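Local coordinates for protein agglutinin (Rhizoctonia solani, PDB 4G9M) that is a fungal lectin of the ricin-type beta-trefoil family that probably binds carbohydrate and assembles as a domain-swapped dimer, at residues B[19-24]-B[32-37]; B[55-60]-B[87-92]. All blocks are in the same frame, centred on the assembly; numbering follows the deposited sequence.

Interaction 1 of 2, residues B[19-24]-B[32-37]; sequences TVLDLW and TAIQGY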
loop_
_atom_site.group_PDB
_atom_site.type_symbol
_atom_site.label_atom_id
_atom_site.label_comp_id
_atom_site.label_asym_id
_atom_site.label_seq_id
_atom_site.Cartn_x
_atom_site.Cartn_y
_atom_site.Cartn_z
ATOM N N THR B 19 7.964 11.036 -15.962
ATOM C CA THR B 19 8.539 12.181 -15.270
ATOM C C THR B 19 8.436 11.965 -13.766
ATOM O O THR B 19 7.703 11.074 -13.305
ATOM C CB THR B 19 7.906 13.526 -15.715
ATOM O OG1 THR B 19 6.510 13.550 -15.390
ATOM C CG2 THR B 19 8.063 13.700 -17.211
ATOM N N VAL B 20 9.204 12.730 -13.004
ATOM C CA VAL B 20 9.323 12.459 -11.571
ATOM C C VAL B 20 8.796 13.594 -10.688
ATOM O O VAL B 20 8.710 14.748 -11.117
ATOM C CB VAL B 20 10.781 12.109 -11.169
ATOM C CG1 VAL B 20 11.301 10.962 -12.037
ATOM C CG2 VAL B 20 11.691 13.336 -11.274
ATOM N N LEU B 21 8.468 13.249 -9.447
ATOM C CA LEU B 21 7.993 14.224 -8.460
ATOM C C LEU B 21 9.130 15.195 -8.099
ATOM O O LEU B 21 10.242 14.778 -7.729
ATOM C CB LEU B 21 7.488 13.487 -7.216
ATOM C CG LEU B 21 6.582 14.289 -6.287
ATOM C CD1 LEU B 21 5.224 14.556 -6.942
ATOM C CD2 LEU B 21 6.437 13.500 -4.974
ATOM N N ASP B 22 8.834 16.485 -8.228
ATOM C CA ASP B 22 9.844 17.544 -8.241
ATOM C C ASP B 22 9.353 18.726 -7.416
ATOM O O ASP B 22 8.258 19.220 -7.634
ATOM C CB ASP B 22 10.077 17.963 -9.705
ATOM C CG ASP B 22 11.124 19.064 -9.871
ATOM O OD1 ASP B 22 10.865 20.218 -9.470
ATOM O OD2 ASP B 22 12.191 18.793 -10.467
ATOM N N LEU B 23 10.152 19.172 -6.454
ATOM C CA LEU B 23 9.833 20.378 -5.712
ATOM C C LEU B 23 10.458 21.579 -6.407
ATOM O O LEU B 23 11.664 21.617 -6.613
ATOM C CB LEU B 23 10.334 20.269 -4.264
ATOM C CG LEU B 23 10.069 21.482 -3.369
ATOM C CD1 LEU B 23 8.579 21.718 -3.169
ATOM C CD2 LEU B 23 10.741 21.286 -2.029
ATOM N N TRP B 24 9.617 22.548 -6.772
ATOM C CA TRP B 24 10.007 23.742 -7.532
ATOM C C TRP B 24 11.217 24.458 -6.929
ATOM O O TRP B 24 11.163 24.943 -5.796
ATOM C CB TRP B 24 8.788 24.668 -7.614
ATOM C CG TRP B 24 8.997 26.055 -8.143
ATOM C CD1 TRP B 24 9.376 27.154 -7.430
ATOM C CD2 TRP B 24 8.755 26.509 -9.481
ATOM N NE1 TRP B 24 9.419 28.257 -8.247
ATOM C CE2 TRP B 24 9.042 27.888 -9.511
ATOM C CE3 TRP B 24 8.341 25.881 -10.657
ATOM C CZ2 TRP B 24 8.931 28.649 -10.672
ATOM C CZ3 TRP B 24 8.229 26.639 -11.808
ATOM C CH2 TRP B 24 8.523 28.009 -11.807
ATOM N N THR B 32 5.487 26.034 -1.805
ATOM C CA THR B 32 6.277 25.817 -3.024
ATOM C C THR B 32 5.697 24.675 -3.868
ATOM O O THR B 32 5.477 23.584 -3.365
ATOM C CB THR B 32 7.754 25.540 -2.678
ATOM O OG1 THR B 32 8.291 26.668 -1.972
ATOM C CG2 THR B 32 8.585 25.298 -3.944
ATOM N N ALA B 33 5.427 24.950 -5.147
ATOM C CA ALA B 33 4.811 23.978 -6.045
ATOM C C ALA B 33 5.559 22.656 -6.113
ATOM O O ALA B 33 6.773 22.642 -6.259
ATOM C CB ALA B 33 4.716 24.566 -7.445
ATOM N N ILE B 34 4.822 21.556 -6.019
ATOM C CA ILE B 34 5.350 20.242 -6.371
ATOM C C ILE B 34 4.752 19.869 -7.740
ATOM O O ILE B 34 3.596 20.172 -8.025
ATOM C CB ILE B 34 5.038 19.201 -5.265
ATOM C CG1 ILE B 34 5.799 19.575 -3.989
ATOM C CG2 ILE B 34 5.438 17.808 -5.709
ATOM C CD1 ILE B 34 5.548 18.651 -2.805
ATOM N N GLN B 35 5.556 19.246 -8.597
ATOM C CA GLN B 35 5.217 19.167 -10.016
ATOM C C GLN B 35 5.891 17.961 -10.646
ATOM O O GLN B 35 6.701 17.287 -10.006
ATOM C CB GLN B 35 5.702 20.443 -10.721
ATOM C CG GLN B 35 7.217 20.528 -10.820
ATOM C CD GLN B 35 7.712 21.924 -11.108
ATOM O OE1 GLN B 35 6.936 22.807 -11.495
ATOM N NE2 GLN B 35 9.009 22.139 -10.919
ATOM N N GLY B 36 5.569 17.689 -11.908
ATOM C CA GLY B 36 6.282 16.659 -12.645
ATOM C C GLY B 36 7.433 17.275 -13.415
ATOM O O GLY B 36 7.307 18.391 -13.920
ATOM N N TYR B 37 8.564 16.578 -13.488
ATOM C CA TYR B 37 9.725 17.109 -14.198
ATOM C C TYR B 37 10.627 15.963 -14.678
ATOM O O TYR B 37 10.668 14.901 -14.060
ATOM C CB TYR B 37 10.500 18.059 -13.273
ATOM C CG TYR B 37 11.344 19.125 -13.974
ATOM C CD1 TYR B 37 12.570 18.809 -14.535
ATOM C CD2 TYR B 37 10.909 20.443 -14.054
ATOM C CE1 TYR B 37 13.347 19.769 -15.164
ATOM C CE2 TYR B 37 11.680 21.418 -14.689
ATOM C CZ TYR B 37 12.897 21.069 -15.240
ATOM O OH TYR B 37 13.690 22.012 -15.868
#
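Leu21 and Leu23 meet Ile34 on the apolar face of a beta hairpin, residues 20-23 against 32-37, in a beta-trefoil lectin domain. Packing is tight here. Leu21 CD1 presses on Ile34 CG2 at 3.5 Å, closer than usual van der Waals contact, the two side chains crossing obliquely. Leu23 CG stands anti to its backbone N (chi1 180°); from there CD1 touches Ile34 CG1 and also meets Thr32 CG2. Trp47 of strand 47-51 touches both Leu23 and Ile34 on this face, so the hairpin joins the hydrophobic interior.

The antiparallel register alternates. Val20-Tyr37 and Asp22-Gln35 are hydrogen-bonded pairs; Leu21-Gly36 and Leu23-Ile34 are non-hydrogen-bonded. Val20 N reaches Tyr37 O at 2.8 Å, almost straight at 177°, and beyond the last bridge Trp24 N still bonds to Ala33 O.

The solvent side is marked by partly exposed Trp24, Ala33 and Tyr37; there Trp24 CB and Ala33 CB are 4.1 Å apart. The Asp22, Gln35 and Tyr37 face is more polar. Tyr37 lies alongside Asp22, pointing the same way, its CB 3.4 Å from Asp22 OD2; that oxygen is held by Gln45 NE2. The carboxylate is therefore gripped at both oxygens, since Gln35 NE2 donates to OD1 over 3.0 Å. This bond leaves close to the Gln35 amide plane but meets OD1 from above the carboxylate, 55° out of its plane. The oxygen of the same amide meets the indole at its edge: Gln35 OE1 lies in the ring plane of Trp24, 3.5 Å from CE3.

Interaction 2 of 2, residues B[55-60]-B[87-92]; sequences GNQVTL and AVPLDI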
loop_
_atom_site.group_PDB
_atom_site.type_symbol
_atom_site.label_atom_id
_atom_site.label_comp_id
_atom_site.label_asym_id
_atom_site.label_seq_id
_atom_site.Cartn_x
_atom_site.Cartn_y
_atom_site.Cartn_z
ATOM N N GLY B 55 -0.579 4.305 12.864
ATOM C CA GLY B 55 -1.069 3.354 11.890
ATOM C C GLY B 55 0.006 3.014 10.878
ATOM O O GLY B 55 1.177 2.851 11.230
ATOM N N ASN B 56 -0.409 2.889 9.616
ATOM C CA ASN B 56 0.515 2.678 8.516
ATOM C C ASN B 56 0.887 3.989 7.829
ATOM O O ASN B 56 1.417 3.971 6.731
ATOM C CB ASN B 56 -0.068 1.722 7.469
ATOM C CG ASN B 56 -0.561 0.425 8.074
ATOM O OD1 ASN B 56 -1.688 0.008 7.827
ATOM N ND2 ASN B 56 0.273 -0.211 8.882
ATOM N N GLN B 57 0.621 5.121 8.482
ATOM C CA GLN B 57 0.812 6.422 7.834
ATOM C C GLN B 57 2.273 6.834 7.697
ATOM O O GLN B 57 3.091 6.552 8.573
ATOM C CB GLN B 57 0.027 7.512 8.563
ATOM C CG GLN B 57 -1.443 7.181 8.657
ATOM C CD GLN B 57 -2.251 8.258 9.330
ATOM O OE1 GLN B 57 -1.754 9.358 9.583
ATOM N NE2 GLN B 57 -3.512 7.958 9.612
ATOM N N VAL B 58 2.579 7.511 6.591
ATOM C CA VAL B 58 3.916 7.996 6.287
ATOM C C VAL B 58 3.897 9.473 5.949
ATOM O O VAL B 58 2.826 10.080 5.773
ATOM C CB VAL B 58 4.546 7.263 5.063
ATOM C CG1 VAL B 58 4.572 5.774 5.300
ATOM C CG2 VAL B 58 3.765 7.583 3.769
ATOM N N THR B 59 5.089 10.054 5.866
ATOM C CA THR B 59 5.265 11.357 5.241
ATOM C C THR B 59 6.338 11.240 4.177
ATOM O O THR B 59 7.135 10.287 4.188
ATOM C CB THR B 59 5.673 12.440 6.241
ATOM O OG1 THR B 59 6.879 12.044 6.902
ATOM C CG2 THR B 59 4.587 12.673 7.281
ATOM N N LEU B 60 6.356 12.206 3.261
ATOM C CA LEU B 60 7.414 12.305 2.263
ATOM C C LEU B 60 8.089 13.645 2.446
ATOM O O LEU B 60 7.425 14.681 2.392
ATOM C CB LEU B 60 6.826 12.190 0.849
ATOM C CG LEU B 60 6.340 10.802 0.437
ATOM C CD1 LEU B 60 5.712 10.881 -0.953
ATOM C CD2 LEU B 60 7.509 9.802 0.450
ATOM N N ALA B 87 3.361 18.430 6.980
ATOM C CA ALA B 87 3.146 17.276 6.136
ATOM C C ALA B 87 1.676 16.885 6.082
ATOM O O ALA B 87 0.981 16.894 7.096
ATOM C CB ALA B 87 3.960 16.086 6.651
ATOM N N VAL B 88 1.205 16.539 4.892
ATOM C CA VAL B 88 -0.015 15.763 4.800
ATOM C C VAL B 88 0.354 14.284 4.978
ATOM O O VAL B 88 1.140 13.743 4.190
ATOM C CB VAL B 88 -0.698 15.972 3.436
ATOM C CG1 VAL B 88 -1.783 14.913 3.191
ATOM C CG2 VAL B 88 -1.278 17.379 3.349
ATOM N N PRO B 89 -0.184 13.622 6.021
ATOM C CA PRO B 89 0.122 12.194 6.176
ATOM C C PRO B 89 -0.483 11.362 5.047
ATOM O O PRO B 89 -1.584 11.665 4.581
ATOM C CB PRO B 89 -0.520 11.842 7.526
ATOM C CG PRO B 89 -1.688 12.832 7.639
ATOM C CD PRO B 89 -1.130 14.104 7.052
ATOM N N LEU B 90 0.242 10.327 4.618
ATOM C CA LEU B 90 -0.103 9.552 3.424
ATOM C C LEU B 90 -0.178 8.060 3.745
ATOM O O LEU B 90 0.313 7.611 4.784
ATOM C CB LEU B 90 0.947 9.765 2.320
ATOM C CG LEU B 90 1.312 11.224 2.016
ATOM C CD1 LEU B 90 2.606 11.308 1.207
ATOM C CD2 LEU B 90 0.175 11.907 1.283
ATOM N N ASP B 91 -0.806 7.314 2.840
ATOM C CA ASP B 91 -0.816 5.855 2.844
ATOM C C ASP B 91 -0.287 5.454 1.479
ATOM O O ASP B 91 -0.740 5.987 0.463
ATOM C CB ASP B 91 -2.243 5.324 2.956
ATOM C CG ASP B 91 -2.760 5.274 4.385
ATOM O OD1 ASP B 91 -1.944 5.125 5.338
ATOM O OD2 ASP B 91 -4.006 5.313 4.547
ATOM N N ILE B 92 0.670 4.530 1.432
ATOM C CA ILE B 92 1.205 4.083 0.149
ATOM C C ILE B 92 0.525 2.752 -0.196
ATOM O O ILE B 92 0.718 1.755 0.504
ATOM C CB ILE B 92 2.743 3.909 0.212
ATOM C CG1 ILE B 92 3.406 5.148 0.835
ATOM C CG2 ILE B 92 3.302 3.680 -1.178
ATOM C CD1 ILE B 92 3.022 6.465 0.123
HETATM O O HOH W 1 1.528 3.452 3.868
HETATM O O HOH W 2 3.872 14.073 3.518
#
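The Gln57 amide and the Asp91 carboxylate are turned 75° apart where their side chains cross obliquely, and it is Gln57 CG that comes near Asp91 OD1. The Gln57 and Pro89 side chains lie side by side, pointing the same way: Gln57 OE1 is 3.5 Å from Pro89 CB and somewhat farther from CG, a contact of oxygen with ring carbons and not a stack. The Gln57 chain is extended beyond CG (chi2 -178°), which carries CD away from the backbone.

Backbone pairing is brief. Val58 and Leu90 form a single antiparallel hydrogen-bonded bridge, with Val58 N to Leu90 O at 2.9 Å and Leu90 N to Val58 O at 2.8 Å, consistent with short strand segments that run at 97° to each other. Water continues the link on both flanks: one molecule joins Asn56 O to Ile92 N, another Val88 O to Leu60 N.

Apolar branches fill in around the bridge. Val58 CG2 touches Leu90 CB and, 3.8 Å off, Ile92 CG1, whose side chain crosses it at about a right angle. Leu60 CD1 meets Leu90 CD1 in a similar crossing, and Thr59 CG2 packs on Ala87 CB at 3.5 Å.

Within this ricin-type beta-trefoil-like lectin, the contact ties an outer strand of the four-stranded sheet, 58-62, to the 90-94/99-103 pair beside the dimer interface: Leu49 of strand 47-51 backs Val58 and Leu60, Ile101 of strand 99-103 backs Leu90 and Ile92, and the second subunit reaches Asn56 OD1 through its Asn129 and Ile92 through backbone hydrogen bonds.

How the interactions relate
Interactions 1 and 2 follow one another along the chain and lie on opposite sides of its centre, with their own centres 18 Å apart. Their nearest atoms come to about 5 Å without touching. Strand 47-51 packs on both: Trp47 touches the hairpin of interaction 1, while Leu49 and Trp51 pack on the side chains of interaction 2. Strand 68-71 borders 55-60 and 87-92, and pairs with 81-84, which pairs with 32-37. Of the two, interaction 2 touches the second subunit, whereas 19-24 and 32-37 have no contact with it. A role in carbohydrate binding cannot be inferred for either contact.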